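Local atomic coordinates of voltage-sensor containing phosphatase (Ciona intestinalis, PDB entry 3V0D), a protein that probably removes phosphate from membrane phosphoinositides under control of its voltage sensor, using a PTEN-like phosphatase domain joined to a C2 domain. Residues I69-L72 and G77-E80; C73-Y78 and K130-T135; H86-M91 and L103-D108. The protein carries 1 engineered substitution. One frame throughout, in Å; residues are numbered along the deposited sequence. Where two conformers were deposited one is given.

Contact 1 of 3, residues I69-L72 and G77-E80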
loop_
_atom_site.group_PDB
_atom_site.type_symbol
_atom_site.label_atom_id
_atom_site.label_comp_id
_atom_site.label_asym_id
_atom_site.label_seq_id
_atom_site.Cartn_x
_atom_site.Cartn_y
_atom_site.Cartn_z
ATOM N N ILE A 69 -7.805 -6.666 -17.745
ATOM C CA ILE A 69 -8.310 -5.957 -16.558
ATOM C C ILE A 69 -7.655 -6.534 -15.319
ATOM O O ILE A 69 -7.596 -7.756 -15.167
ATOM C CB ILE A 69 -9.844 -6.146 -16.436
ATOM C CG1 ILE A 69 -10.579 -5.865 -17.764
ATOM C CG2 ILE A 69 -10.395 -5.311 -15.264
ATOM C CD1 ILE A 69 -10.410 -4.459 -18.293
ATOM N N TYR A 70 -7.213 -5.650 -14.420
ATOM C CA TYR A 70 -6.655 -6.062 -13.136
ATOM C C TYR A 70 -7.540 -5.548 -12.018
ATOM O O TYR A 70 -7.711 -4.325 -11.865
ATOM C CB TYR A 70 -5.222 -5.515 -12.989
ATOM C CG TYR A 70 -4.274 -6.102 -14.001
ATOM C CD1 TYR A 70 -4.113 -5.536 -15.249
ATOM C CD2 TYR A 70 -3.582 -7.285 -13.721
ATOM C CE1 TYR A 70 -3.256 -6.090 -16.200
ATOM C CE2 TYR A 70 -2.728 -7.868 -14.669
ATOM C CZ TYR A 70 -2.587 -7.258 -15.903
ATOM O OH TYR A 70 -1.741 -7.779 -16.851
ATOM N N ASN A 71 -8.106 -6.485 -11.257
ATOM C CA ASN A 71 -8.922 -6.166 -10.088
ATOM C C ASN A 71 -8.042 -6.314 -8.860
ATOM O O ASN A 71 -7.641 -7.434 -8.523
ATOM C CB ASN A 71 -10.124 -7.114 -10.014
ATOM C CG ASN A 71 -10.908 -6.940 -8.739
ATOM O OD1 ASN A 71 -10.672 -6.023 -7.961
ATOM N ND2 ASN A 71 -11.849 -7.828 -8.499
ATOM N N LEU A 72 -7.747 -5.193 -8.200
ATOM C CA LEU A 72 -6.822 -5.165 -7.059
ATOM C C LEU A 72 -7.538 -5.308 -5.716
ATOM O O LEU A 72 -6.915 -5.151 -4.669
ATOM C CB LEU A 72 -6.004 -3.901 -7.081
ATOM C CG LEU A 72 -4.807 -3.859 -8.018
ATOM C CD1 LEU A 72 -5.054 -4.452 -9.390
ATOM C CD2 LEU A 72 -4.240 -2.482 -8.070
ATOM N N GLY A 77 -14.896 -9.524 -5.931
ATOM C CA GLY A 77 -14.798 -9.804 -7.359
ATOM C C GLY A 77 -16.127 -9.500 -8.036
ATOM O O GLY A 77 -16.948 -8.733 -7.549
ATOM N N TYR A 78 -16.324 -10.111 -9.197
ATOM C CA TYR A 78 -17.477 -9.885 -10.053
ATOM C C TYR A 78 -17.463 -10.966 -11.130
ATOM O O TYR A 78 -16.524 -11.776 -11.185
ATOM C CB TYR A 78 -17.504 -8.475 -10.691
ATOM C CG TYR A 78 -16.185 -7.983 -11.240
ATOM C CD1 TYR A 78 -15.705 -8.383 -12.489
ATOM C CD2 TYR A 78 -15.430 -7.075 -10.519
ATOM C CE1 TYR A 78 -14.482 -7.915 -12.978
ATOM C CE2 TYR A 78 -14.236 -6.609 -10.996
ATOM C CZ TYR A 78 -13.763 -7.011 -12.227
ATOM O OH TYR A 78 -12.577 -6.534 -12.731
ATOM N N ASP A 79 -18.490 -10.974 -11.976
ATOM C CA ASP A 79 -18.578 -11.893 -13.108
ATOM C C ASP A 79 -17.563 -11.497 -14.176
ATOM O O ASP A 79 -17.785 -10.580 -14.982
ATOM C CB ASP A 79 -20.006 -11.858 -13.671
ATOM C CG ASP A 79 -20.169 -12.703 -14.910
ATOM O OD1 ASP A 79 -19.221 -13.431 -15.271
ATOM O OD2 ASP A 79 -21.248 -12.624 -15.526
ATOM N N GLU A 80 -16.436 -12.195 -14.190
ATOM C CA GLU A 80 -15.329 -11.851 -15.087
ATOM C C GLU A 80 -15.616 -12.225 -16.527
ATOM O O GLU A 80 -14.921 -11.774 -17.439
ATOM C CB GLU A 80 -14.035 -12.486 -14.595
ATOM C CG GLU A 80 -13.648 -11.954 -13.226
ATOM C CD GLU A 80 -12.429 -12.606 -12.612
ATOM O OE1 GLU A 80 -11.879 -13.551 -13.220
ATOM O OE2 GLU A 80 -12.040 -12.189 -11.503
HETATM O O HOH W 1 -13.023 -9.895 -10.283
#
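In the central sheet of the tensin-type phosphatase domain, the chain leaves strand 67-73 and turns back so that Tyr-78 lies against Ile-69 and Asn-71. The side chains of Asn-71 and Tyr-78 come from opposite directions, with the amide and ring planes only 15° apart. Asn-71 ND2 sits 3.7 Å from Tyr-78 CE2, and equally 3.7 Å from Gly-77 CA. With CG between the backbone N and the carbonyl carbon (chi1 44°), the Tyr-78 side chain reaches back to the strand. There its hydroxyl touches two apolar groups of the strand: Tyr-78 OH is 3.6 Å from Ile-69 CG2 and 3.7 Å from Asn-71 CB. The same hydroxyl is hydrogen-bonded to NE2 of His-125, at the end of the neighbouring strand 121-125. Phe-39 meets the tyrosine ring edge-to-face.

No direct hydrogen bond joins the two segments; a water does so instead. It accepts from Asn-71 ND2 at 3.0 Å and donates to Glu-80 OE2 at 2.8 Å. The water oxygen lies over the centre of the Tyr-78 ring, 3.4 Å above the ring plane. The amide of Asn-71 is fixed in rotation by backbone partners as well: OD1 bonds to Cys-73 N and ND2 to Arg-76 O. Such a link from an asparagine OD1 to the backbone N two residues on is an Asx turn, here near the C-terminal end of a parallel strand, the end at which phosphatases of the protein tyrosine phosphatase fold carry their active site.

Contact 2 of 3, residues C73-Y78 and K130-T135. With PO4 (phosphate ion), chain C.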
loop_
_atom_site.group_PDB
_atom_site.type_symbol
_atom_site.label_atom_id
_atom_site.label_comp_id
_atom_site.label_asym_id
_atom_site.label_seq_id
_atom_site.Cartn_x
_atom_site.Cartn_y
_atom_site.Cartn_z
ATOM N N CYS A 73 -8.838 -5.608 -5.721
ATOM C CA CYS A 73 -9.595 -5.618 -4.458
ATOM C C CYS A 73 -9.653 -7.001 -3.856
ATOM O O CYS A 73 -10.260 -7.919 -4.422
ATOM C CB CYS A 73 -11.033 -5.167 -4.698
ATOM S SG CYS A 73 -11.181 -3.517 -5.379
ATOM N N SER A 74 -9.114 -7.163 -2.651
ATOM C CA SER A 74 -9.340 -8.408 -1.935
ATOM C C SER A 74 -10.817 -8.555 -1.564
ATOM O O SER A 74 -11.294 -9.669 -1.367
ATOM C CB SER A 74 -8.495 -8.493 -0.676
ATOM O OG SER A 74 -8.932 -7.489 0.226
ATOM N N GLU A 75 -11.537 -7.444 -1.444
ATOM C CA GLU A 75 -12.854 -7.476 -0.818
ATOM C C GLU A 75 -13.948 -7.971 -1.753
ATOM O O GLU A 75 -14.991 -8.382 -1.249
ATOM C CB GLU A 75 -13.214 -6.067 -0.347
ATOM C CG GLU A 75 -12.266 -5.519 0.716
ATOM C CD GLU A 75 -11.037 -4.767 0.180
ATOM O OE1 GLU A 75 -10.337 -4.149 1.010
ATOM O OE2 GLU A 75 -10.779 -4.782 -1.036
ATOM N N ARG A 76 -13.756 -7.877 -3.062
ATOM C CA ARG A 76 -14.870 -8.069 -3.995
ATOM C C ARG A 76 -14.356 -8.428 -5.372
ATOM O O ARG A 76 -13.488 -7.720 -5.907
ATOM C CB ARG A 76 -15.726 -6.781 -4.157
ATOM C CG ARG A 76 -16.649 -6.407 -3.026
ATOM C CD ARG A 76 -17.576 -5.274 -3.470
ATOM N NE ARG A 76 -16.868 -4.018 -3.735
ATOM C CZ ARG A 76 -17.431 -2.924 -4.251
ATOM N NH1 ARG A 76 -18.717 -2.923 -4.592
ATOM N NH2 ARG A 76 -16.706 -1.820 -4.425
ATOM N N GLY A 77 -14.896 -9.524 -5.931
ATOM C CA GLY A 77 -14.798 -9.804 -7.359
ATOM C C GLY A 77 -16.127 -9.500 -8.036
ATOM O O GLY A 77 -16.948 -8.733 -7.549
ATOM N N TYR A 78 -16.324 -10.111 -9.197
ATOM C CA TYR A 78 -17.477 -9.885 -10.053
ATOM C C TYR A 78 -17.463 -10.966 -11.130
ATOM O O TYR A 78 -16.524 -11.776 -11.185
ATOM C CB TYR A 78 -17.504 -8.475 -10.691
ATOM C CG TYR A 78 -16.185 -7.983 -11.240
ATOM C CD1 TYR A 78 -15.705 -8.383 -12.489
ATOM C CD2 TYR A 78 -15.430 -7.075 -10.519
ATOM C CE1 TYR A 78 -14.482 -7.915 -12.978
ATOM C CE2 TYR A 78 -14.236 -6.609 -10.996
ATOM C CZ TYR A 78 -13.763 -7.011 -12.227
ATOM O OH TYR A 78 -12.577 -6.534 -12.731
ATOM N N LYS A 130 -7.524 4.644 -6.728
ATOM C CA LYS A 130 -6.547 5.598 -6.228
ATOM C C LYS A 130 -5.337 4.880 -5.601
ATOM O O LYS A 130 -4.413 4.606 -6.318
ATOM C CB LYS A 130 -7.140 6.680 -5.339
ATOM C CG LYS A 130 -6.168 7.825 -5.219
ATOM C CD LYS A 130 -6.763 9.008 -4.508
ATOM C CE LYS A 130 -6.963 8.699 -3.046
ATOM N NZ LYS A 130 -7.446 9.901 -2.339
ATOM N N GLY A 131 -5.331 4.577 -4.314
ATOM C CA GLY A 131 -4.123 4.107 -3.664
ATOM C C GLY A 131 -3.593 2.777 -4.165
ATOM O O GLY A 131 -2.406 2.657 -4.512
ATOM N N ARG A 132 -4.426 1.739 -4.176
ATOM C CA ARG A 132 -3.927 0.438 -4.632
ATOM C C ARG A 132 -3.592 0.486 -6.116
ATOM O O ARG A 132 -2.548 -0.004 -6.559
ATOM C CB ARG A 132 -4.976 -0.652 -4.356
ATOM C CG ARG A 132 -5.097 -0.972 -2.862
ATOM C CD ARG A 132 -6.258 -1.914 -2.615
ATOM N NE ARG A 132 -7.540 -1.236 -2.730
ATOM C CZ ARG A 132 -8.699 -1.803 -2.433
ATOM N NH1 ARG A 132 -8.732 -3.096 -2.087
ATOM N NH2 ARG A 132 -9.827 -1.099 -2.494
ATOM N N THR A 133 -4.490 1.087 -6.891
ATOM C CA THR A 133 -4.268 1.277 -8.321
ATOM C C THR A 133 -2.946 2.007 -8.575
ATOM O O THR A 133 -2.150 1.600 -9.442
ATOM C CB THR A 133 -5.477 1.979 -8.941
ATOM O OG1 THR A 133 -6.566 1.067 -8.956
ATOM C CG2 THR A 133 -5.219 2.392 -10.374
ATOM N N GLY A 134 -2.698 3.086 -7.837
ATOM C CA GLY A 134 -1.478 3.844 -8.047
ATOM C C GLY A 134 -0.227 3.046 -7.729
ATOM O O GLY A 134 0.816 3.252 -8.344
ATOM N N THR A 135 -0.298 2.135 -6.760
ATOM C CA THR A 135 0.859 1.324 -6.405
ATOM C C THR A 135 1.266 0.484 -7.625
ATOM O O THR A 135 2.457 0.396 -7.974
ATOM C CB THR A 135 0.528 0.382 -5.222
ATOM O OG1 THR A 135 0.013 1.130 -4.118
ATOM C CG2 THR A 135 1.727 -0.382 -4.756
HETATM P P PO4 C . -8.471 2.388 -3.715
HETATM O O1 PO4 C . -8.272 2.826 -2.254
HETATM O O2 PO4 C . -9.524 1.305 -3.733
HETATM O O3 PO4 C . -8.936 3.595 -4.482
HETATM O O4 PO4 C . -7.199 1.883 -4.244
HETATM O O HOH W 2 -12.302 -2.370 -1.928
#
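Glu-75 and Arg-132 meet in a salt bridge beside a bound phosphate. Arg-132 NH1 donates to Glu-75 OE2 at 2.9 Å (N-H...O angle 157°), using the carboxylate's syn lone pair. The oxygen lies close to the guanidinium plane, yet the carboxylate itself stands almost perpendicular to that plane, at 89°. Two conformers of Glu-75 were deposited and the bond is described for one of them, so its occupancy is uncertain. Cys-73 lies over one guanidinium face, its SG 4.0 Å from Arg-132 NH2.

Another edge of the arginine serves the phosphate, which probably came from the crystallisation liquor: Arg-132 NH2 reaches phosphate O2 at 2.7 Å, whereas both bonds from NE are long and weak. A bend at chi3 (-74°) turns the guanidinium so that it can serve glutamate and anion together. A water accepts from Arg-132 NH2 at 2.8 Å and gives a weak bond to Glu-75 OE2.

The anion fills the P-loop of the CX5R signature, where engineered Ser-126 stands at the position of the family's nucleophilic cysteine and Arg-132 is the closing arginine. Backbone amides line this cradle: Arg-132 N bonds to phosphate O4 at 2.8 Å and Lys-130 N to phosphate O3 at 2.9 Å, joined by Lys-127 N and Gly-128 N; the Ser-126 side chain adds a bond through OG.

Farther out, Ile-92 O is a second acceptor for Arg-132 NH1, and Asp-94 N bonds to Glu-75 OE1. Lys-130 holds the N-cap position of helix 131-143, and its O takes the first helical bond from Gly-134 N at 2.7 Å. One turn along, Thr-135 OG1 donates to Gly-131 O at 2.9 Å, while Thr-135 N approaches that oxygen from the opposite face of its plane.

Contact 3 of 3, residues H86-M91 and L103-D108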
loop_
_atom_site.group_PDB
_atom_site.type_symbol
_atom_site.label_atom_id
_atom_site.label_comp_id
_atom_site.label_asym_id
_atom_site.label_seq_id
_atom_site.Cartn_x
_atom_site.Cartn_y
_atom_site.Cartn_z
ATOM N N HIS A 86 -10.948 -11.881 -19.302
ATOM C CA HIS A 86 -9.628 -11.229 -19.367
ATOM C C HIS A 86 -9.359 -10.421 -18.101
ATOM O O HIS A 86 -8.922 -9.279 -18.169
ATOM C CB HIS A 86 -9.573 -10.306 -20.592
ATOM C CG HIS A 86 -9.811 -11.008 -21.885
ATOM N ND1 HIS A 86 -9.155 -12.166 -22.229
ATOM C CD2 HIS A 86 -10.648 -10.729 -22.914
ATOM C CE1 HIS A 86 -9.572 -12.574 -23.419
ATOM N NE2 HIS A 86 -10.465 -11.706 -23.863
ATOM N N VAL A 87 -9.609 -11.021 -16.954
ATOM C CA VAL A 87 -9.439 -10.360 -15.658
ATOM C C VAL A 87 -8.410 -11.128 -14.848
ATOM O O VAL A 87 -8.429 -12.348 -14.818
ATOM C CB VAL A 87 -10.773 -10.277 -14.890
ATOM C CG1 VAL A 87 -10.602 -9.487 -13.572
ATOM C CG2 VAL A 87 -11.860 -9.667 -15.743
ATOM N N TYR A 88 -7.533 -10.375 -14.192
ATOM C CA TYR A 88 -6.505 -10.908 -13.299
ATOM C C TYR A 88 -6.713 -10.265 -11.930
ATOM O O TYR A 88 -6.778 -9.042 -11.833
ATOM C CB TYR A 88 -5.146 -10.567 -13.898
ATOM C CG TYR A 88 -3.935 -11.054 -13.132
ATOM C CD1 TYR A 88 -3.188 -12.126 -13.614
ATOM C CD2 TYR A 88 -3.482 -10.413 -11.983
ATOM C CE1 TYR A 88 -2.042 -12.549 -12.959
ATOM C CE2 TYR A 88 -2.331 -10.834 -11.324
ATOM C CZ TYR A 88 -1.623 -11.894 -11.815
ATOM O OH TYR A 88 -0.500 -12.337 -11.181
ATOM N N ARG A 89 -6.800 -11.065 -10.883
ATOM C CA ARG A 89 -7.018 -10.530 -9.533
ATOM C C ARG A 89 -5.730 -10.463 -8.736
ATOM O O ARG A 89 -4.935 -11.406 -8.709
ATOM C CB ARG A 89 -8.042 -11.403 -8.764
ATOM C CG ARG A 89 -9.521 -11.221 -9.205
ATOM C CD ARG A 89 -10.544 -11.782 -8.242
ATOM N NE ARG A 89 -10.644 -10.999 -6.999
ATOM C CZ ARG A 89 -11.504 -11.269 -6.001
ATOM N NH1 ARG A 89 -12.340 -12.300 -6.097
ATOM N NH2 ARG A 89 -11.547 -10.531 -4.881
ATOM N N VAL A 90 -5.527 -9.330 -8.069
ATOM C CA VAL A 90 -4.454 -9.151 -7.092
ATOM C C VAL A 90 -5.157 -8.850 -5.766
ATOM O O VAL A 90 -5.894 -7.865 -5.674
ATOM C CB VAL A 90 -3.484 -7.982 -7.472
ATOM C CG1 VAL A 90 -2.276 -8.006 -6.563
ATOM C CG2 VAL A 90 -3.054 -8.051 -8.935
ATOM N N MET A 91 -4.968 -9.696 -4.757
ATOM C CA MET A 91 -5.766 -9.584 -3.535
ATOM C C MET A 91 -5.114 -8.588 -2.584
ATOM O O MET A 91 -4.249 -8.961 -1.804
ATOM C CB MET A 91 -5.918 -10.964 -2.895
ATOM C CG MET A 91 -6.623 -11.952 -3.818
ATOM S SD MET A 91 -8.357 -11.569 -4.127
ATOM C CE MET A 91 -9.126 -12.253 -2.663
ATOM N N LEU A 103 3.276 -8.632 -6.289
ATOM C CA LEU A 103 3.617 -7.509 -7.143
ATOM C C LEU A 103 4.467 -7.968 -8.335
ATOM O O LEU A 103 4.191 -7.569 -9.482
ATOM C CB LEU A 103 4.339 -6.439 -6.331
ATOM C CG LEU A 103 4.708 -5.147 -7.080
ATOM C CD1 LEU A 103 3.502 -4.480 -7.716
ATOM C CD2 LEU A 103 5.434 -4.196 -6.135
ATOM N N LEU A 104 5.476 -8.802 -8.080
ATOM C CA LEU A 104 6.317 -9.258 -9.182
ATOM C C LEU A 104 5.533 -10.166 -10.140
ATOM O O LEU A 104 5.780 -10.141 -11.345
ATOM C CB LEU A 104 7.558 -9.960 -8.676
ATOM C CG LEU A 104 8.545 -9.103 -7.918
ATOM C CD1 LEU A 104 9.817 -9.876 -7.607
ATOM C CD2 LEU A 104 8.867 -7.785 -8.563
ATOM N N LYS A 105 4.609 -10.961 -9.606
ATOM C CA LYS A 105 3.764 -11.809 -10.461
ATOM C C LYS A 105 2.886 -10.960 -11.361
ATOM O O LYS A 105 2.737 -11.249 -12.549
ATOM C CB LYS A 105 2.949 -12.752 -9.586
ATOM C CG LYS A 105 2.217 -13.855 -10.304
ATOM C CD LYS A 105 1.488 -14.736 -9.273
ATOM C CE LYS A 105 0.705 -15.872 -9.921
ATOM N NZ LYS A 105 -0.397 -15.396 -10.809
ATOM N N PHE A 106 2.317 -9.883 -10.802
ATOM C CA PHE A 106 1.532 -8.947 -11.591
ATOM C C PHE A 106 2.406 -8.321 -12.706
ATOM O O PHE A 106 1.993 -8.256 -13.870
ATOM C CB PHE A 106 0.949 -7.835 -10.688
ATOM C CG PHE A 106 0.644 -6.579 -11.448
ATOM C CD1 PHE A 106 -0.463 -6.490 -12.300
ATOM C CD2 PHE A 106 1.514 -5.489 -11.359
ATOM C CE1 PHE A 106 -0.699 -5.320 -13.042
ATOM C CE2 PHE A 106 1.264 -4.325 -12.099
ATOM C CZ PHE A 106 0.158 -4.248 -12.943
ATOM N N ILE A 107 3.613 -7.873 -12.345
ATOM C CA ILE A 107 4.485 -7.219 -13.324
ATOM C C ILE A 107 4.782 -8.196 -14.462
ATOM O O ILE A 107 4.744 -7.815 -15.625
ATOM C CB ILE A 107 5.769 -6.687 -12.652
ATOM C CG1 ILE A 107 5.441 -5.472 -11.759
ATOM C CG2 ILE A 107 6.842 -6.355 -13.696
ATOM C CD1 ILE A 107 5.004 -4.186 -12.521
ATOM N N ASP A 108 5.072 -9.455 -14.152
ATOM C CA ASP A 108 5.360 -10.395 -15.219
ATOM C C ASP A 108 4.145 -10.678 -16.086
ATOM O O ASP A 108 4.262 -10.806 -17.312
ATOM C CB ASP A 108 5.951 -11.687 -14.711
ATOM C CG ASP A 108 6.726 -12.403 -15.841
ATOM O OD1 ASP A 108 6.293 -13.452 -16.302
ATOM O OD2 ASP A 108 7.744 -11.866 -16.336
#
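The ring of Tyr-88 projects from its strand toward Lys-105 and Phe-106 of helix 103-108, with Val-90 CG2 from its own strand at the ring edge, in plane. Lys-105 NZ approaches the ring obliquely, and Tyr-70 of the adjacent strand meets it with planes at about 55°. Phe-106 meets the same Tyr-70 edge-to-face.

The polar link is a hydrogen bond from Lys-105 NZ to Tyr-88 OH, 3.1 Å long. The lysine chain runs extended as far as CE, then bends at chi4 (-63°), which brings NZ back to the hydroxyl. Its aliphatic part lies alongside the same oxygen, with Lys-105 CG 3.2 Å from Tyr-88 OH.

Strand and helix are the first two elements of a β-α-β crossover: strand 87-92 leads into helix 100-115, which returns the chain to parallel strand 121-125, with strand 67-73 between the two strands. The short strand and helix axes run nearly antiparallel (163°) and approach to 9.8 Å.

On the side toward strand 67-73 the contact is apolar. Phe-106 CB lies 4.4 Å from Val-90 CG2 and 4.5 Å from Tyr-88 CE2, meeting both strand residues through its first side-chain carbon. Leu-136 of helix 131-143 touches both Val-90 and Phe-106, bringing a second helix against this buried side, while Lys-105 on the other side is exposed.

How the contacts relate
From the N terminus, strand 67-73 comes first, and contact 1 closes the short turn behind it. Contact 2 starts in that same turn, sharing Gly-77 and Tyr-78, and closes a much longer loop onto the P-loop and helix 131-143. Contact 3 opens after contact 1 has closed and nests wholly inside the loop of contact 2, tying strand 87-92 to helix 100-115. The two strands are parallel neighbours, joined by Ile-69 O to Tyr-88 N, while Arg-89 NH2 reaches Cys-73 O and links contact 3 to contact 2. Together they connect sheet, covering helix and phosphate site within one phosphatase domain.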